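Local coordinates for protein aldehyde dehydrogenase (Trypanosoma brucei, PDB 5NNO) that probably oxidises aldehydes with NAD as cofactor, and here holds NAD together with the aldehyde form of a benzoxaborole compound, at residues Leu431-Val436 with Ala443-Tyr448. Numbering follows the deposited sequence.
With NAD (nicotinamide-adenine-dinucleotide), chain C.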
loop_
_atom_site.group_PDB
_atom_site.type_symbol
_atom_site.label_atom_id
_atom_site.label_comp_id
_atom_site.label_asym_id
_atom_site.label_seq_id
_atom_site.Cartn_x
_atom_site.Cartn_y
_atom_site.Cartn_z
ATOM N N LEU A 431 -16.410 5.996 3.300
ATOM C CA LEU A 431 -15.137 6.743 3.242
ATOM C C LEU A 431 -14.026 5.830 3.735
ATOM O O LEU A 431 -14.248 5.059 4.670
ATOM C CB LEU A 431 -15.154 8.008 4.111
ATOM C CG LEU A 431 -16.168 9.129 3.782
ATOM C CD1 LEU A 431 -16.011 10.370 4.651
ATOM C CD2 LEU A 431 -16.105 9.522 2.313
ATOM N N PRO A 432 -12.833 5.906 3.131
ATOM C CA PRO A 432 -11.718 5.196 3.776
ATOM C C PRO A 432 -11.223 5.974 4.996
ATOM O O PRO A 432 -11.347 7.196 5.050
ATOM C CB PRO A 432 -10.626 5.147 2.700
ATOM C CG PRO A 432 -11.097 6.008 1.578
ATOM C CD PRO A 432 -12.391 6.674 1.958
ATOM N N PHE A 433 -10.674 5.237 5.955
ATOM C CA PHE A 433 -10.146 5.814 7.172
ATOM C C PHE A 433 -8.696 5.430 7.230
ATOM O O PHE A 433 -8.371 4.255 7.197
ATOM C CB PHE A 433 -10.877 5.321 8.438
ATOM C CG PHE A 433 -10.466 6.070 9.666
ATOM C CD1 PHE A 433 -10.909 7.374 9.870
ATOM C CD2 PHE A 433 -9.597 5.502 10.588
ATOM C CE1 PHE A 433 -10.497 8.089 10.969
ATOM C CE2 PHE A 433 -9.184 6.218 11.700
ATOM C CZ PHE A 433 -9.632 7.514 11.887
ATOM N N GLY A 434 -7.840 6.434 7.334
ATOM C CA GLY A 434 -6.416 6.239 7.302
ATOM C C GLY A 434 -5.659 7.543 7.274
ATOM O O GLY A 434 -6.240 8.614 7.039
ATOM N N GLY A 435 -4.359 7.437 7.533
ATOM C CA GLY A 435 -3.457 8.554 7.584
ATOM C C GLY A 435 -2.665 8.798 6.330
ATOM O O GLY A 435 -2.978 8.250 5.275
ATOM N N VAL A 436 -1.648 9.647 6.460
ATOM C CA VAL A 436 -0.648 9.945 5.412
ATOM C C VAL A 436 0.587 10.545 6.097
ATOM O O VAL A 436 0.428 11.154 7.131
ATOM C CB VAL A 436 -1.215 10.882 4.329
ATOM C CG1 VAL A 436 -1.634 12.220 4.912
ATOM C CG2 VAL A 436 -0.233 11.061 3.187
ATOM N N ALA A 443 -5.592 2.514 4.296
ATOM C CA ALA A 443 -6.888 2.871 4.792
ATOM C C ALA A 443 -7.784 1.617 4.889
ATOM O O ALA A 443 -7.504 0.592 4.276
ATOM C CB ALA A 443 -7.498 3.941 3.904
ATOM N N TYR A 444 -8.817 1.708 5.716
ATOM C CA TYR A 444 -9.758 0.625 5.913
ATOM C C TYR A 444 -11.139 1.169 6.306
ATOM O O TYR A 444 -11.346 2.390 6.262
ATOM C CB TYR A 444 -9.174 -0.402 6.900
ATOM C CG TYR A 444 -9.242 -0.127 8.395
ATOM C CD1 TYR A 444 -8.539 0.924 8.971
ATOM C CD2 TYR A 444 -9.944 -0.988 9.250
ATOM C CE1 TYR A 444 -8.587 1.155 10.347
ATOM C CE2 TYR A 444 -9.983 -0.771 10.619
ATOM C CZ TYR A 444 -9.303 0.298 11.166
ATOM O OH TYR A 444 -9.332 0.503 12.520
ATOM N N HIS A 445 -12.038 0.254 6.686
ATOM C CA HIS A 445 -13.505 0.412 6.816
ATOM C C HIS A 445 -14.212 -0.045 5.538
ATOM O O HIS A 445 -13.947 0.491 4.455
ATOM C CB HIS A 445 -13.982 1.835 7.165
ATOM C CG HIS A 445 -13.557 2.312 8.515
ATOM N ND1 HIS A 445 -12.587 1.681 9.262
ATOM C CD2 HIS A 445 -13.938 3.390 9.238
ATOM C CE1 HIS A 445 -12.407 2.334 10.400
ATOM N NE2 HIS A 445 -13.221 3.372 10.411
ATOM N N GLY A 446 -15.092 -1.046 5.671
ATOM C CA GLY A 446 -16.081 -1.390 4.634
ATOM C C GLY A 446 -15.440 -1.955 3.384
ATOM O O GLY A 446 -14.631 -2.852 3.470
ATOM N N ARG A 447 -15.761 -1.391 2.225
ATOM C CA ARG A 447 -15.059 -1.689 0.976
ATOM C C ARG A 447 -13.535 -1.561 1.056
ATOM O O ARG A 447 -12.813 -2.278 0.354
ATOM C CB ARG A 447 -15.569 -0.775 -0.161
ATOM C CG ARG A 447 -15.105 -1.201 -1.560
ATOM C CD ARG A 447 -15.548 -0.186 -2.635
ATOM N NE ARG A 447 -16.942 -0.395 -3.074
ATOM C CZ ARG A 447 -17.338 -1.210 -4.053
ATOM N NH1 ARG A 447 -16.482 -1.951 -4.745
ATOM N NH2 ARG A 447 -18.638 -1.298 -4.326
ATOM N N TYR A 448 -13.046 -0.633 1.874
ATOM C CA TYR A 448 -11.621 -0.272 1.906
ATOM C C TYR A 448 -10.814 -1.210 2.802
ATOM O O TYR A 448 -9.606 -1.392 2.613
ATOM C CB TYR A 448 -11.462 1.207 2.334
ATOM C CG TYR A 448 -12.281 2.158 1.475
ATOM C CD1 TYR A 448 -11.887 2.465 0.167
ATOM C CD2 TYR A 448 -13.467 2.707 1.946
ATOM C CE1 TYR A 448 -12.629 3.298 -0.639
ATOM C CE2 TYR A 448 -14.232 3.548 1.154
ATOM C CZ TYR A 448 -13.811 3.846 -0.148
ATOM O OH TYR A 448 -14.586 4.716 -0.933
HETATM P PA NAD C . 0.684 1.877 22.128
HETATM O O1A NAD C . 2.049 2.350 22.588
HETATM O O2A NAD C . -0.323 1.259 23.081
HETATM O O5B NAD C . 0.945 0.835 20.917
HETATM C C5B NAD C . -0.086 0.037 20.326
HETATM C C4B NAD C . 0.308 -1.442 20.264
HETATM O O4B NAD C . 1.722 -1.553 20.040
HETATM C C3B NAD C . -0.025 -2.242 21.530
HETATM O O3B NAD C . -0.747 -3.441 21.206
HETATM C C2B NAD C . 1.315 -2.582 22.151
HETATM O O2B NAD C . 1.319 -3.892 22.728
HETATM C C1B NAD C . 2.274 -2.489 20.965
HETATM N N9A NAD C . 3.665 -2.108 21.321
HETATM C C8A NAD C . 4.100 -1.176 22.201
HETATM N N7A NAD C . 5.465 -1.156 22.243
HETATM C C5A NAD C . 5.904 -2.087 21.368
HETATM C C6A NAD C . 7.208 -2.600 20.901
HETATM N N6A NAD C . 8.338 -2.087 21.398
HETATM N N1A NAD C . 7.238 -3.585 19.979
HETATM C C2A NAD C . 6.108 -4.111 19.471
HETATM N N3A NAD C . 4.885 -3.693 19.849
HETATM C C4A NAD C . 4.720 -2.708 20.773
HETATM O O3 NAD C . -0.017 3.149 21.446
HETATM P PN NAD C . -0.174 4.497 22.318
HETATM O O1N NAD C . 1.159 5.214 22.386
HETATM O O2N NAD C . -0.853 4.165 23.619
HETATM O O5D NAD C . -1.135 5.340 21.335
HETATM C C5D NAD C . -0.420 6.093 20.366
HETATM C C4D NAD C . -1.218 6.559 19.173
HETATM O O4D NAD C . -2.205 5.660 18.669
HETATM C C3D NAD C . -1.960 7.828 19.501
HETATM O O3D NAD C . -1.050 8.912 19.350
HETATM C C2D NAD C . -3.091 7.811 18.496
HETATM O O2D NAD C . -3.001 8.946 17.642
HETATM C C1D NAD C . -2.929 6.476 17.751
HETATM N N1N NAD C . -4.229 5.931 17.371
HETATM C C2N NAD C . -4.606 5.915 16.073
HETATM C C3N NAD C . -5.867 5.431 15.701
HETATM C C7N NAD C . -6.339 5.385 14.274
HETATM O O7N NAD C . -7.108 4.500 13.947
HETATM N N7N NAD C . -5.927 6.295 13.392
HETATM C C4N NAD C . -6.718 4.961 16.694
HETATM C C5N NAD C . -6.304 4.984 18.013
HETATM C C6N NAD C . -5.050 5.480 18.331
#
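Two neighbouring residues, Pro432 and Phe433, each lay an aliphatic carbon squarely over an aromatic face of the 443-448 segment. CG of Pro432 sits 3.7 Å from the centroid of the Tyr448 ring, only 6° off its normal, a CH-pi contact in which the puckered pyrrolidine ring crosses the phenol face and its N also lies over that face. CB of Phe433 does the same to His445, 3.7 Å from the imidazole centroid, while the Phe433 and His445 rings run nearly parallel but slid apart, with little overlap. His445 in turn sets ND1 over the face of the Tyr444 ring.

Between these CH-pi contacts the backbones form a single antiparallel bridge, a hydrogen-bonded pair. Phe433 N reaches Tyr444 O at 2.9 Å, in the carbonyl plane; Tyr444 N returns to Phe433 O at 3.0 Å, tilted 27° from the plane of the Phe433 carbonyl. Small residues suit the next step: Ala443 rests its CB 3.6 Å from Pro432 CB, and Gly434, having no side chain, lets its CA come within 4.2 Å of Ala443 CA. Gly446, whose positive phi suits glycine, holds the N-cap position of the helix that carries Tyr448, beside which Arg456 of the second subunit packs.

A chi1 of -171° turns the Phe433 ring away from its own N and carries it past the bridge to the nicotinamide, where CE2 lies 3.5 Å from NAD O7N, at the ring edge. Phe433 and Tyr444 also touch Glu223, a predicted active-site residue. The geometry is consistent with the paired backbone and the imidazole holding an apolar phenylalanine edge against the carboxamide, a van der Waals contact, while hydrogen bonds to NAD come from residues such as Glu365 and Lys151.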